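Local coordinates for alanine racemase (Corynebacterium glutamicum, PDB 2DY3), which binds pyridoxal-5'-phosphate and belongs to the alanine racemase family, pairing an N-terminal TIM-barrel domain with a C-terminal domain built largely of beta strands, at residues A235-A240 and K323-G328; F287-D292 and F307-G312; G41-A46 and R69-S74; K241-K246 and V270-Y275; H282-F287 and Y296-R301. One frame throughout, in Å; residues are numbered along the deposited sequence.

Contact 1. Residues A235-A240 and K323-G328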
# COMPACT_ATOMS: atom_id res chain seq x y z
N ALA B 235 -6.39 -13.52 -11.77
CA ALA B 235 -6.41 -14.20 -10.49
C ALA B 235 -6.85 -13.36 -9.29
O ALA B 235 -7.17 -13.91 -8.23
CB ALA B 235 -5.04 -14.80 -10.22
N MET B 236 -6.87 -12.04 -9.44
CA MET B 236 -7.24 -11.19 -8.31
C MET B 236 -8.58 -10.49 -8.46
O MET B 236 -8.94 -10.00 -9.53
CB MET B 236 -6.17 -10.13 -8.06
CG MET B 236 -6.49 -9.17 -6.91
SD MET B 236 -5.26 -7.85 -6.67
CE MET B 236 -3.92 -8.77 -5.89
N THR B 237 -9.32 -10.47 -7.35
CA THR B 237 -10.60 -9.78 -7.28
C THR B 237 -10.55 -8.99 -5.98
O THR B 237 -10.24 -9.55 -4.92
CB THR B 237 -11.78 -10.76 -7.23
OG1 THR B 237 -11.85 -11.50 -8.46
CG2 THR B 237 -13.09 -9.99 -7.03
N TRP B 238 -10.81 -7.69 -6.05
CA TRP B 238 -10.83 -6.82 -4.87
C TRP B 238 -12.30 -6.52 -4.61
O TRP B 238 -12.98 -5.97 -5.47
CB TRP B 238 -10.04 -5.53 -5.14
CG TRP B 238 -9.71 -4.70 -3.92
CD1 TRP B 238 -9.58 -5.15 -2.63
CD2 TRP B 238 -9.38 -3.30 -3.88
NE1 TRP B 238 -9.19 -4.12 -1.81
CE2 TRP B 238 -9.06 -2.98 -2.55
CE3 TRP B 238 -9.33 -2.29 -4.85
CZ2 TRP B 238 -8.69 -1.69 -2.16
CZ3 TRP B 238 -8.95 -1.01 -4.46
CH2 TRP B 238 -8.64 -0.72 -3.13
N GLU B 239 -12.79 -6.88 -3.43
CA GLU B 239 -14.19 -6.66 -3.11
C GLU B 239 -14.45 -6.30 -1.64
O GLU B 239 -13.72 -6.72 -0.74
CB GLU B 239 -15.02 -7.90 -3.48
CG GLU B 239 -14.72 -9.13 -2.64
CD GLU B 239 -15.36 -10.40 -3.18
OE1 GLU B 239 -15.31 -11.44 -2.49
OE2 GLU B 239 -15.90 -10.38 -4.31
N ALA B 240 -15.50 -5.53 -1.43
CA ALA B 240 -15.87 -5.11 -0.09
C ALA B 240 -17.35 -5.36 0.14
O ALA B 240 -18.13 -5.51 -0.80
CB ALA B 240 -15.57 -3.62 0.09
N LYS B 323 -22.11 -7.65 -1.49
CA LYS B 323 -20.74 -7.68 -1.98
C LYS B 323 -20.54 -6.72 -3.14
O LYS B 323 -21.21 -6.83 -4.18
CB LYS B 323 -20.37 -9.09 -2.44
CG LYS B 323 -20.20 -10.10 -1.32
CD LYS B 323 -20.10 -11.51 -1.88
CE LYS B 323 -18.99 -11.63 -2.92
NZ LYS B 323 -18.89 -13.02 -3.48
N ALA B 324 -19.62 -5.78 -2.96
CA ALA B 324 -19.31 -4.80 -4.00
C ALA B 324 -17.93 -5.11 -4.60
O ALA B 324 -16.91 -5.01 -3.91
CB ALA B 324 -19.32 -3.40 -3.41
N VAL B 325 -17.91 -5.49 -5.87
CA VAL B 325 -16.65 -5.78 -6.56
C VAL B 325 -16.04 -4.49 -7.08
O VAL B 325 -16.66 -3.77 -7.85
CB VAL B 325 -16.88 -6.75 -7.77
CG1 VAL B 325 -15.57 -6.96 -8.53
CG2 VAL B 325 -17.44 -8.09 -7.28
N ILE B 326 -14.82 -4.19 -6.65
CA ILE B 326 -14.12 -2.98 -7.09
C ILE B 326 -13.50 -3.33 -8.44
O ILE B 326 -13.55 -2.54 -9.39
CB ILE B 326 -13.05 -2.56 -6.07
CG1 ILE B 326 -13.75 -2.21 -4.74
CG2 ILE B 326 -12.25 -1.39 -6.60
CD1 ILE B 326 -12.80 -1.92 -3.57
N PHE B 327 -12.93 -4.53 -8.52
CA PHE B 327 -12.37 -5.05 -9.77
C PHE B 327 -12.09 -6.53 -9.59
O PHE B 327 -11.74 -6.99 -8.50
CB PHE B 327 -11.11 -4.27 -10.20
CG PHE B 327 -9.85 -4.62 -9.45
CD1 PHE B 327 -9.16 -5.80 -9.71
CD2 PHE B 327 -9.31 -3.74 -8.52
CE1 PHE B 327 -7.97 -6.08 -9.06
CE2 PHE B 327 -8.12 -4.02 -7.88
CZ PHE B 327 -7.45 -5.19 -8.15
N GLY B 328 -12.29 -7.30 -10.66
CA GLY B 328 -12.06 -8.72 -10.59
C GLY B 328 -13.26 -9.52 -11.03
O GLY B 328 -14.05 -9.06 -11.86

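Contact 2. Residues F287-D292 and F307-G312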
# COMPACT_ATOMS: atom_id res chain seq x y z
N PHE B 287 -14.97 5.74 -11.58
CA PHE B 287 -15.32 4.33 -11.67
C PHE B 287 -16.60 3.96 -10.93
O PHE B 287 -17.17 4.76 -10.20
CB PHE B 287 -14.18 3.49 -11.11
CG PHE B 287 -14.11 3.50 -9.61
CD1 PHE B 287 -14.60 2.43 -8.87
CD2 PHE B 287 -13.60 4.60 -8.93
CE1 PHE B 287 -14.56 2.46 -7.48
CE2 PHE B 287 -13.56 4.62 -7.55
CZ PHE B 287 -14.04 3.56 -6.83
N SER B 288 -17.00 2.71 -11.14
CA SER B 288 -18.18 2.13 -10.52
C SER B 288 -17.76 0.78 -9.93
O SER B 288 -16.80 0.18 -10.39
CB SER B 288 -19.27 1.87 -11.57
OG SER B 288 -19.58 3.04 -12.31
N VAL B 289 -18.47 0.33 -8.90
CA VAL B 289 -18.19 -0.97 -8.32
C VAL B 289 -19.34 -1.82 -8.85
O VAL B 289 -20.30 -1.29 -9.41
CB VAL B 289 -18.22 -0.94 -6.78
CG1 VAL B 289 -17.29 0.13 -6.25
CG2 VAL B 289 -19.63 -0.72 -6.28
N THR B 290 -19.24 -3.13 -8.69
CA THR B 290 -20.30 -3.99 -9.19
C THR B 290 -20.89 -4.85 -8.08
O THR B 290 -20.18 -5.64 -7.45
CB THR B 290 -19.79 -4.93 -10.30
OG1 THR B 290 -18.93 -5.92 -9.72
CG2 THR B 290 -19.01 -4.16 -11.33
N ILE B 291 -22.19 -4.70 -7.87
CA ILE B 291 -22.91 -5.47 -6.86
C ILE B 291 -23.88 -6.40 -7.59
O ILE B 291 -24.81 -5.94 -8.25
CB ILE B 291 -23.68 -4.54 -5.91
CG1 ILE B 291 -22.71 -3.61 -5.19
CG2 ILE B 291 -24.47 -5.37 -4.90
CD1 ILE B 291 -23.37 -2.62 -4.24
N ASP B 292 -23.65 -7.70 -7.48
CA ASP B 292 -24.49 -8.68 -8.15
C ASP B 292 -24.45 -8.47 -9.65
O ASP B 292 -25.46 -8.61 -10.34
CB ASP B 292 -25.94 -8.60 -7.65
CG ASP B 292 -26.09 -9.09 -6.23
OD1 ASP B 292 -25.58 -10.20 -5.93
OD2 ASP B 292 -26.73 -8.39 -5.42
N PHE B 307 -15.50 4.99 0.93
CA PHE B 307 -15.96 5.81 -0.18
C PHE B 307 -17.44 5.48 -0.39
O PHE B 307 -17.94 4.48 0.13
CB PHE B 307 -15.16 5.58 -1.47
CG PHE B 307 -15.31 4.22 -2.07
CD1 PHE B 307 -14.40 3.21 -1.78
CD2 PHE B 307 -16.32 3.96 -3.00
CE1 PHE B 307 -14.49 1.98 -2.40
CE2 PHE B 307 -16.41 2.73 -3.62
CZ PHE B 307 -15.50 1.74 -3.32
N VAL B 308 -18.13 6.32 -1.15
CA VAL B 308 -19.56 6.14 -1.37
C VAL B 308 -19.92 5.91 -2.83
O VAL B 308 -19.24 6.39 -3.74
CB VAL B 308 -20.33 7.38 -0.85
CG1 VAL B 308 -21.83 7.10 -0.82
CG2 VAL B 308 -19.82 7.78 0.52
N ILE B 309 -21.01 5.17 -3.03
CA ILE B 309 -21.50 4.89 -4.37
C ILE B 309 -22.99 5.24 -4.41
O ILE B 309 -23.68 5.16 -3.38
CB ILE B 309 -21.34 3.39 -4.74
CG1 ILE B 309 -22.20 2.52 -3.81
CG2 ILE B 309 -19.88 2.98 -4.63
CD1 ILE B 309 -22.20 1.05 -4.19
N SER B 310 -23.47 5.66 -5.58
CA SER B 310 -24.87 6.02 -5.71
C SER B 310 -25.68 4.84 -6.25
O SER B 310 -25.32 4.23 -7.26
CB SER B 310 -25.04 7.24 -6.62
OG SER B 310 -24.47 7.03 -7.89
N LEU B 311 -26.77 4.54 -5.57
CA LEU B 311 -27.65 3.46 -5.95
C LEU B 311 -28.84 4.02 -6.73
O LEU B 311 -29.68 3.27 -7.23
CB LEU B 311 -28.16 2.75 -4.69
CG LEU B 311 -27.11 2.33 -3.66
CD1 LEU B 311 -27.80 1.70 -2.45
CD2 LEU B 311 -26.13 1.35 -4.29
N GLY B 312 -28.90 5.34 -6.85
CA GLY B 312 -30.03 5.94 -7.54
C GLY B 312 -31.24 5.67 -6.67
O GLY B 312 -31.20 5.91 -5.46

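Contact 3. Residues G41-A46 and R69-S74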
# COMPACT_ATOMS: atom_id res chain seq x y z
N GLY B 41 0.35 -12.45 -2.99
CA GLY B 41 0.74 -13.34 -1.91
C GLY B 41 1.72 -14.40 -2.38
O GLY B 41 1.33 -15.52 -2.70
N VAL B 42 3.00 -14.04 -2.40
CA VAL B 42 4.05 -14.94 -2.86
C VAL B 42 4.16 -16.23 -2.06
O VAL B 42 4.58 -17.27 -2.59
CB VAL B 42 5.43 -14.22 -2.85
CG1 VAL B 42 5.91 -14.00 -1.41
CG2 VAL B 42 6.43 -15.02 -3.66
N GLU B 43 3.78 -16.18 -0.79
CA GLU B 43 3.85 -17.36 0.07
C GLU B 43 2.98 -18.49 -0.46
O GLU B 43 3.28 -19.67 -0.25
CB GLU B 43 3.45 -16.99 1.50
CG GLU B 43 3.49 -18.16 2.46
CD GLU B 43 3.66 -17.73 3.91
OE1 GLU B 43 3.56 -18.60 4.79
OE2 GLU B 43 3.92 -16.53 4.16
N LYS B 44 1.90 -18.13 -1.15
CA LYS B 44 0.99 -19.11 -1.73
C LYS B 44 1.18 -19.24 -3.24
O LYS B 44 1.11 -20.34 -3.78
CB LYS B 44 -0.46 -18.72 -1.44
CG LYS B 44 -0.87 -18.88 0.01
CD LYS B 44 -0.82 -20.35 0.43
CE LYS B 44 -1.18 -20.50 1.90
NZ LYS B 44 -0.28 -19.67 2.76
N VAL B 45 1.43 -18.12 -3.91
CA VAL B 45 1.59 -18.10 -5.35
C VAL B 45 2.82 -18.84 -5.90
O VAL B 45 2.70 -19.67 -6.80
CB VAL B 45 1.62 -16.65 -5.89
CG1 VAL B 45 1.97 -16.64 -7.37
CG2 VAL B 45 0.26 -16.00 -5.65
N ALA B 46 3.99 -18.52 -5.36
CA ALA B 46 5.23 -19.14 -5.81
C ALA B 46 5.21 -20.67 -5.82
O ALA B 46 5.68 -21.30 -6.77
CB ALA B 46 6.40 -18.65 -4.96
N ARG B 69 13.28 -18.76 -0.68
CA ARG B 69 13.96 -19.93 -0.16
C ARG B 69 13.26 -20.37 1.12
O ARG B 69 13.13 -21.56 1.37
CB ARG B 69 15.44 -19.62 0.13
CG ARG B 69 16.31 -19.53 -1.12
CD ARG B 69 16.57 -20.90 -1.77
NE ARG B 69 17.39 -20.78 -2.97
CZ ARG B 69 16.98 -21.05 -4.21
NH1 ARG B 69 15.75 -21.48 -4.43
NH2 ARG B 69 17.80 -20.87 -5.23
N ASP B 70 12.79 -19.40 1.90
CA ASP B 70 12.07 -19.67 3.15
C ASP B 70 10.82 -20.53 2.95
O ASP B 70 10.58 -21.47 3.72
CB ASP B 70 11.65 -18.36 3.84
CG ASP B 70 12.75 -17.76 4.70
OD1 ASP B 70 13.80 -18.41 4.89
OD2 ASP B 70 12.56 -16.62 5.19
N ILE B 71 10.02 -20.23 1.94
CA ILE B 71 8.81 -21.01 1.71
C ILE B 71 9.10 -22.36 1.07
O ILE B 71 8.19 -23.18 0.89
CB ILE B 71 7.79 -20.25 0.84
CG1 ILE B 71 8.35 -19.99 -0.55
CG2 ILE B 71 7.41 -18.94 1.51
CD1 ILE B 71 7.41 -19.20 -1.43
N GLY B 72 10.36 -22.60 0.72
CA GLY B 72 10.72 -23.88 0.15
C GLY B 72 10.99 -23.94 -1.34
O GLY B 72 11.18 -25.02 -1.89
N ILE B 73 10.99 -22.78 -2.00
CA ILE B 73 11.27 -22.75 -3.42
C ILE B 73 12.70 -23.25 -3.59
O ILE B 73 13.63 -22.70 -3.00
CB ILE B 73 11.17 -21.32 -3.99
CG1 ILE B 73 9.73 -20.80 -3.85
CG2 ILE B 73 11.64 -21.30 -5.44
CD1 ILE B 73 8.72 -21.62 -4.63
N SER B 74 12.87 -24.30 -4.39
CA SER B 74 14.20 -24.87 -4.62
C SER B 74 14.70 -24.56 -6.02
O SER B 74 15.82 -24.91 -6.38
CB SER B 74 14.16 -26.39 -4.40
OG SER B 74 13.21 -27.01 -5.25

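Contact 4. Residues K241-K246 and V270-Y275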
# COMPACT_ATOMS: atom_id res chain seq x y z
N LYS B 241 -17.73 -5.43 1.41
CA LYS B 241 -19.12 -5.63 1.76
C LYS B 241 -19.65 -4.27 2.20
O LYS B 241 -19.03 -3.60 3.03
CB LYS B 241 -19.24 -6.67 2.88
CG LYS B 241 -18.70 -8.03 2.46
CD LYS B 241 -19.20 -9.14 3.36
CE LYS B 241 -18.89 -10.51 2.76
NZ LYS B 241 -19.37 -11.63 3.61
N VAL B 242 -20.78 -3.86 1.63
CA VAL B 242 -21.38 -2.59 1.96
C VAL B 242 -21.69 -2.53 3.45
O VAL B 242 -22.34 -3.42 3.99
CB VAL B 242 -22.69 -2.38 1.16
CG1 VAL B 242 -23.32 -1.03 1.52
CG2 VAL B 242 -22.39 -2.45 -0.33
N SER B 243 -21.21 -1.48 4.11
CA SER B 243 -21.43 -1.34 5.54
C SER B 243 -22.78 -0.71 5.86
O SER B 243 -23.43 -1.09 6.83
CB SER B 243 -20.32 -0.48 6.15
OG SER B 243 -20.31 0.81 5.57
N VAL B 244 -23.20 0.25 5.05
CA VAL B 244 -24.47 0.92 5.27
C VAL B 244 -25.08 1.43 3.98
O VAL B 244 -24.37 1.87 3.07
CB VAL B 244 -24.31 2.14 6.23
CG1 VAL B 244 -25.65 2.82 6.43
CG2 VAL B 244 -23.74 1.72 7.57
N VAL B 245 -26.40 1.35 3.89
CA VAL B 245 -27.14 1.85 2.74
C VAL B 245 -27.94 3.02 3.29
O VAL B 245 -28.73 2.86 4.22
CB VAL B 245 -28.09 0.80 2.16
CG1 VAL B 245 -29.08 1.46 1.21
CG2 VAL B 245 -27.28 -0.27 1.41
N LYS B 246 -27.72 4.19 2.72
CA LYS B 246 -28.39 5.40 3.20
C LYS B 246 -29.34 6.00 2.18
O LYS B 246 -29.04 6.05 0.99
CB LYS B 246 -27.34 6.45 3.57
CG LYS B 246 -27.76 7.43 4.65
CD LYS B 246 -27.96 6.70 5.97
CE LYS B 246 -27.70 7.62 7.14
NZ LYS B 246 -26.26 7.95 7.24
N VAL B 270 -22.30 2.81 1.50
CA VAL B 270 -20.95 3.03 1.98
C VAL B 270 -20.17 1.73 1.87
O VAL B 270 -20.64 0.69 2.31
CB VAL B 270 -20.94 3.50 3.45
CG1 VAL B 270 -19.52 3.77 3.90
CG2 VAL B 270 -21.79 4.77 3.59
N VAL B 271 -19.00 1.77 1.23
CA VAL B 271 -18.19 0.58 1.13
C VAL B 271 -16.92 0.84 1.94
O VAL B 271 -16.23 1.84 1.73
CB VAL B 271 -17.89 0.21 -0.35
CG1 VAL B 271 -18.27 1.35 -1.26
CG2 VAL B 271 -16.44 -0.18 -0.53
N PRO B 272 -16.63 -0.05 2.90
CA PRO B 272 -15.48 -0.02 3.81
C PRO B 272 -14.09 -0.13 3.19
O PRO B 272 -13.35 -1.06 3.49
CB PRO B 272 -15.79 -1.17 4.76
CG PRO B 272 -16.43 -2.16 3.87
CD PRO B 272 -17.40 -1.29 3.08
N ALA B 273 -13.75 0.84 2.35
CA ALA B 273 -12.43 0.89 1.71
C ALA B 273 -12.10 2.36 1.43
O ALA B 273 -12.90 3.06 0.81
CB ALA B 273 -12.44 0.09 0.42
N GLY B 274 -10.93 2.81 1.91
CA GLY B 274 -10.51 4.19 1.71
C GLY B 274 -9.07 4.30 1.20
O GLY B 274 -8.45 3.28 0.91
N TYR B 275 -8.53 5.51 1.10
CA TYR B 275 -7.16 5.64 0.58
C TYR B 275 -6.12 4.94 1.44
O TYR B 275 -5.01 4.68 0.98
CB TYR B 275 -6.76 7.11 0.34
CG TYR B 275 -6.95 8.07 1.49
CD1 TYR B 275 -8.11 8.83 1.60
CD2 TYR B 275 -5.96 8.24 2.45
CE1 TYR B 275 -8.27 9.73 2.64
CE2 TYR B 275 -6.11 9.13 3.49
CZ TYR B 275 -7.27 9.88 3.58
OH TYR B 275 -7.41 10.79 4.60

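Contact 5. Residues H282-F287 and Y296-R301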
# COMPACT_ATOMS: atom_id res chain seq x y z
N HIS B 282 -7.83 10.23 -6.06
CA HIS B 282 -7.98 10.67 -7.45
C HIS B 282 -8.95 9.82 -8.25
O HIS B 282 -9.40 10.22 -9.33
CB HIS B 282 -6.62 10.67 -8.15
CG HIS B 282 -5.69 11.74 -7.68
ND1 HIS B 282 -4.36 11.78 -8.02
CD2 HIS B 282 -5.91 12.82 -6.89
CE1 HIS B 282 -3.79 12.84 -7.46
NE2 HIS B 282 -4.71 13.49 -6.78
N ALA B 283 -9.29 8.64 -7.74
CA ALA B 283 -10.21 7.76 -8.43
C ALA B 283 -11.63 8.32 -8.37
O ALA B 283 -12.54 7.78 -9.00
CB ALA B 283 -10.17 6.38 -7.82
N GLN B 284 -11.80 9.41 -7.63
CA GLN B 284 -13.11 10.03 -7.48
C GLN B 284 -13.83 10.29 -8.81
O GLN B 284 -13.28 10.91 -9.72
CB GLN B 284 -12.99 11.34 -6.70
CG GLN B 284 -14.29 12.12 -6.60
CD GLN B 284 -14.22 13.26 -5.61
OE1 GLN B 284 -15.18 14.02 -5.45
NE2 GLN B 284 -13.08 13.40 -4.94
N GLY B 285 -15.07 9.82 -8.89
CA GLY B 285 -15.89 10.01 -10.08
C GLY B 285 -15.42 9.36 -11.36
O GLY B 285 -15.91 9.68 -12.44
N LYS B 286 -14.47 8.43 -11.26
CA LYS B 286 -13.95 7.77 -12.45
C LYS B 286 -14.36 6.31 -12.61
O LYS B 286 -14.14 5.72 -13.66
CB LYS B 286 -12.43 7.84 -12.45
CG LYS B 286 -11.86 9.25 -12.40
CD LYS B 286 -10.35 9.20 -12.53
CE LYS B 286 -9.72 10.58 -12.42
NZ LYS B 286 -8.23 10.48 -12.44
N PHE B 287 -14.97 5.74 -11.58
CA PHE B 287 -15.32 4.33 -11.67
C PHE B 287 -16.60 3.96 -10.93
O PHE B 287 -17.17 4.76 -10.20
CB PHE B 287 -14.18 3.49 -11.11
CG PHE B 287 -14.11 3.50 -9.61
CD1 PHE B 287 -14.60 2.43 -8.87
CD2 PHE B 287 -13.60 4.60 -8.93
CE1 PHE B 287 -14.56 2.46 -7.48
CE2 PHE B 287 -13.56 4.62 -7.55
CZ PHE B 287 -14.04 3.56 -6.83
N TYR B 296 -22.51 0.61 -10.07
CA TYR B 296 -22.98 1.73 -9.27
C TYR B 296 -21.76 2.64 -9.16
O TYR B 296 -20.73 2.27 -8.58
CB TYR B 296 -23.44 1.25 -7.88
CG TYR B 296 -24.63 0.32 -7.93
CD1 TYR B 296 -24.46 -1.06 -7.91
CD2 TYR B 296 -25.93 0.82 -8.01
CE1 TYR B 296 -25.56 -1.91 -7.97
CE2 TYR B 296 -27.02 -0.02 -8.07
CZ TYR B 296 -26.83 -1.38 -8.05
OH TYR B 296 -27.93 -2.21 -8.12
N PRO B 297 -21.85 3.85 -9.72
CA PRO B 297 -20.78 4.84 -9.72
C PRO B 297 -20.38 5.37 -8.36
O PRO B 297 -21.22 5.62 -7.50
CB PRO B 297 -21.35 5.94 -10.61
CG PRO B 297 -22.80 5.91 -10.25
CD PRO B 297 -23.09 4.42 -10.28
N GLN B 298 -19.07 5.51 -8.16
CA GLN B 298 -18.53 6.04 -6.92
C GLN B 298 -18.85 7.53 -6.97
O GLN B 298 -18.81 8.13 -8.05
CB GLN B 298 -17.02 5.79 -6.86
CG GLN B 298 -16.26 6.48 -5.72
CD GLN B 298 -16.07 7.97 -5.96
OE1 GLN B 298 -16.01 8.41 -7.11
NE2 GLN B 298 -15.96 8.74 -4.89
N VAL B 299 -19.17 8.12 -5.83
CA VAL B 299 -19.50 9.54 -5.77
C VAL B 299 -18.88 10.19 -4.54
O VAL B 299 -18.63 9.54 -3.53
CB VAL B 299 -21.02 9.77 -5.68
CG1 VAL B 299 -21.69 9.34 -6.97
CG2 VAL B 299 -21.59 9.01 -4.50
N GLY B 300 -18.63 11.49 -4.64
CA GLY B 300 -18.06 12.22 -3.52
C GLY B 300 -16.59 11.99 -3.30
O GLY B 300 -15.89 11.44 -4.14
N ARG B 301 -16.12 12.40 -2.13
CA ARG B 301 -14.72 12.27 -1.78
C ARG B 301 -14.37 10.89 -1.22
O ARG B 301 -15.14 10.30 -0.45
CB ARG B 301 -14.33 13.33 -0.74
CG ARG B 301 -14.98 14.68 -0.98
CD ARG B 301 -14.26 15.80 -0.24
NE ARG B 301 -12.96 16.09 -0.85
CZ ARG B 301 -12.19 17.12 -0.51
NH1 ARG B 301 -12.58 17.96 0.44
NH2 ARG B 301 -11.03 17.31 -1.12
O HOH W 1 -17.67 7.48 -10.36

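Contact 1. Residues A235-A240 and K323-G328
W238 meets I326 with its indole, and F327 with both its CB and indole CE3. I326 CD1 sits over one face of the indole, displaced toward the rim, 3.8 Å from the centroid of the six-membered ring and 16° off the normal. The other branch also touches the indole, CG2 of I326 lying 3.5 Å from W238 CE3. W238 CB in turn stands over a face of the F327 ring, 4.0 Å from its centroid. F327 CG lies between its own backbone N and carbonyl carbon (chi1 77°), and the ring end comes nearer to segment 235-240. M236 approaches that ring from another side: its SD comes in at the edge, near the ring plane, 3.7 Å from F327 CZ, a Met-aromatic contact.

Backbone bonds accompany these contacts. W238 N donates to F327 O over 2.7 Å, and W238 O accepts from I326 N at 2.8 Å and, weakly, from F327 N. Further along, A240 and A324 exchange a pair of N-H to O bonds. E239 and K323 meet nearer solvent, E239 OE2 lying 3.6 Å from K323 CE; their opposite charges form no salt bridge, and K7 lies near both, in a weak, long ion pair with E239. G328, lacking a side chain, lets its CA come within 3.5 Å of T237 OG1, which bonds to E329 N. On the other flank, T237 and E239 make backbone bonds to strand 4-8. With I326 and F327 both facing W238, this is a classic beta bulge between antiparallel strands in the sheet of the C-terminal domain.

Contact 2. Residues F287-D292 and F307-G312
F287 points the edge of its ring at a face of the F307 ring. F287 CZ stands 4.0 Å above the F307 plane, offset toward the rim and over CE2, and with the planes at 66° and the centroids 5.7 Å apart the pair is a T-shaped (edge-to-face) stack. At the edge of F307, in its plane, lies V289 CG1, 3.8 Å from F307 CZ and equally near CE2; these two side chains reach toward each other tip to tip. F287 makes a second edge-to-face pair, with F337, and F307 also touches Q298 and V271.

Beyond the rings the contact is purely aliphatic. V289 and I309 cross at about a right angle, with V289 CG2 at 3.8 Å from I309 CD1. I309 CD1 also meets I291 CD1 at 3.9 Å. I309 CG1 lies between its backbone N and carbonyl carbon (chi1 64°); with chi2 extended, CD1 ends against both V289 and I291. A324 covers V289 and I291 from the neighbouring strand, and A269 lies against I309.

The strand segments come no closer than 8.2 Å between axes and run at 64° to one another, so side chains alone bridge them. Both pair with strand 294-299, one along each side of it. Continued through strands 267-271, 236-247 and 323-325, the antiparallel pairing closes on itself, as in a beta barrel, and these residues meet across its interior.

Contact 3. Residues G41-A46 and R69-S74
I71, at the end of helix 62-70, and I73, just beyond it, reach A46 on helix 42-50, and the apolar contacts between the segments converge there. A46 CB has I71 CD1 at 3.7 Å and I73 CD1 at 3.8 Å, so one small methyl receives the tips of two isoleucines. I71 CG1 lies between the backbone N and the carbonyl carbon (chi1 63°), and with chi2 extended CD1 reaches V42 and A46, while I71 CG2 rests 4.1 Å from E43 CG. The same two CD1 atoms also touch backbone: I71 CD1 lies 3.6 Å from V42 O, and I73 CD1 is 3.7 Å from A46 O.

The hydrogen bonds lie within a segment or go to the surrounding chain. G41 is the N-cap of helix 42-50, and its O accepts from both K44 N and V45 N. At the other helix end, G72 takes positive phi and closes a Schellman motif, after which I73 points toward A46. R69 NH1 reaches forward to I73 O over 2.8 Å, with that oxygen in the guanidinium plane but the donor above the carbonyl plane. The guanidinium also bonds to the carbonyl oxygens of R94, N95 and Q75, and D70 forms a salt bridge with R94.

The contact joins adjacent helices of the TIM-barrel domain. Its chemistry implies a division of labour: polar groups shape the helix ends and hold the chain around I73 in place, while the attachment between the segments rests on isoleucine tips fitted against a small alanine.

Contact 4. Residues K241-K246 and V270-Y275
V270 is gripped on the main chain by two successive residues, S243 and V244, and this is the tight part of the contact. S243 N donates to V270 O over 2.9 Å, and V270 N returns a bond to V244 O at 2.8 Å, with an N-H...O angle of 166°. Around V270 O the packing is dense: V242 CG1 lies 3.3 Å away and V242 CA adds a C-H...O contact at 3.4 Å. S243 OG, set between its backbone N and carbonyl carbon by chi1 of 60°, comes 3.5 Å from V270 CB and is as near to V270 CG1.

These are antiparallel neighbours in the sheet of the C-terminal domain, strands 236-247 and 267-271, and the first is interrupted here, S243 having left extended backbone angles. Immediately after the pairing, P272 forms the centre of an inverse gamma turn, closed by A273 N bonding to V271 O at 2.7 Å, and the chain departs from its neighbour.

Away from the V270 backbone the fit is looser: V244 CB and V270 CG2 are 4.5 Å apart. The CB of K241 points away from segment 270-275, and the residue is partly exposed. At the other end, K246 also leaves this contact: its NZ makes a salt bridge with D124 of the second subunit and hydrogen bonds to R129 O and G131 O of that subunit. Y275 packs on Y346 of the second subunit, a residue of the pyridoxal-5'-phosphate pocket.

Contact 5. Residues H282-F287 and Y296-R301
The irregular loop leading into the beta hairpin of strands 288-291 and 294-299 is fastened to the hairpin's second strand, chiefly through Q298, which meets both G285 and F287. Q298 N donates to F287 O over 2.9 Å in an almost straight bond (177°) that lies in the carbonyl plane. Q298 CB stands over one face of the F287 ring, toward its rim, 4.0 Å from the centroid. The carboxamide and ring planes are 17° apart. Bent at chi2 (-75°), the chain carries its CD toward the loop, and Q298 OE1 accepts from G285 N at a modelled 2.5 Å, a length so short that its exact value is doubtful. A backbone bond from K286 N to A283 O closes the turn that presents this N-H. A water donates to F287 O at 2.8 Å and to Q298 O at 2.7 Å, adding a water-mediated link to the two direct bonds.

The second subunit adjoins both ends: H282 NE2 bonds to its D342 O, and its R129 NH2 bonds to R301 O. One glutamine thus serves a mixed role, its backbone N-H serving the F287 carbonyl and its amide oxygen the G285 N-H, while its methylenes pack on an aromatic face.

Contacts 1, 2, 4 and 5 all belong to the C-terminal domain, whereas contact 3 joins helices of the TIM-barrel domain and touches none of them. Contacts 1 to 4 are buried, contact 5 only partly so. Contacts 1 and 4 share strand 236-247, paired with 323-325 in one and 267-271 in the other, and both rely on backbone bonds between adjacent strands. Contact 2 instead meets across the interior by apolar side chains alone; it is joined to contact 1 through V325 and T290, and to contact 4 through F307 and V271. It shares F287 with contact 5, where an amide and a water take over. Contacts 4 and 5 also reach the second subunit through polar bonds.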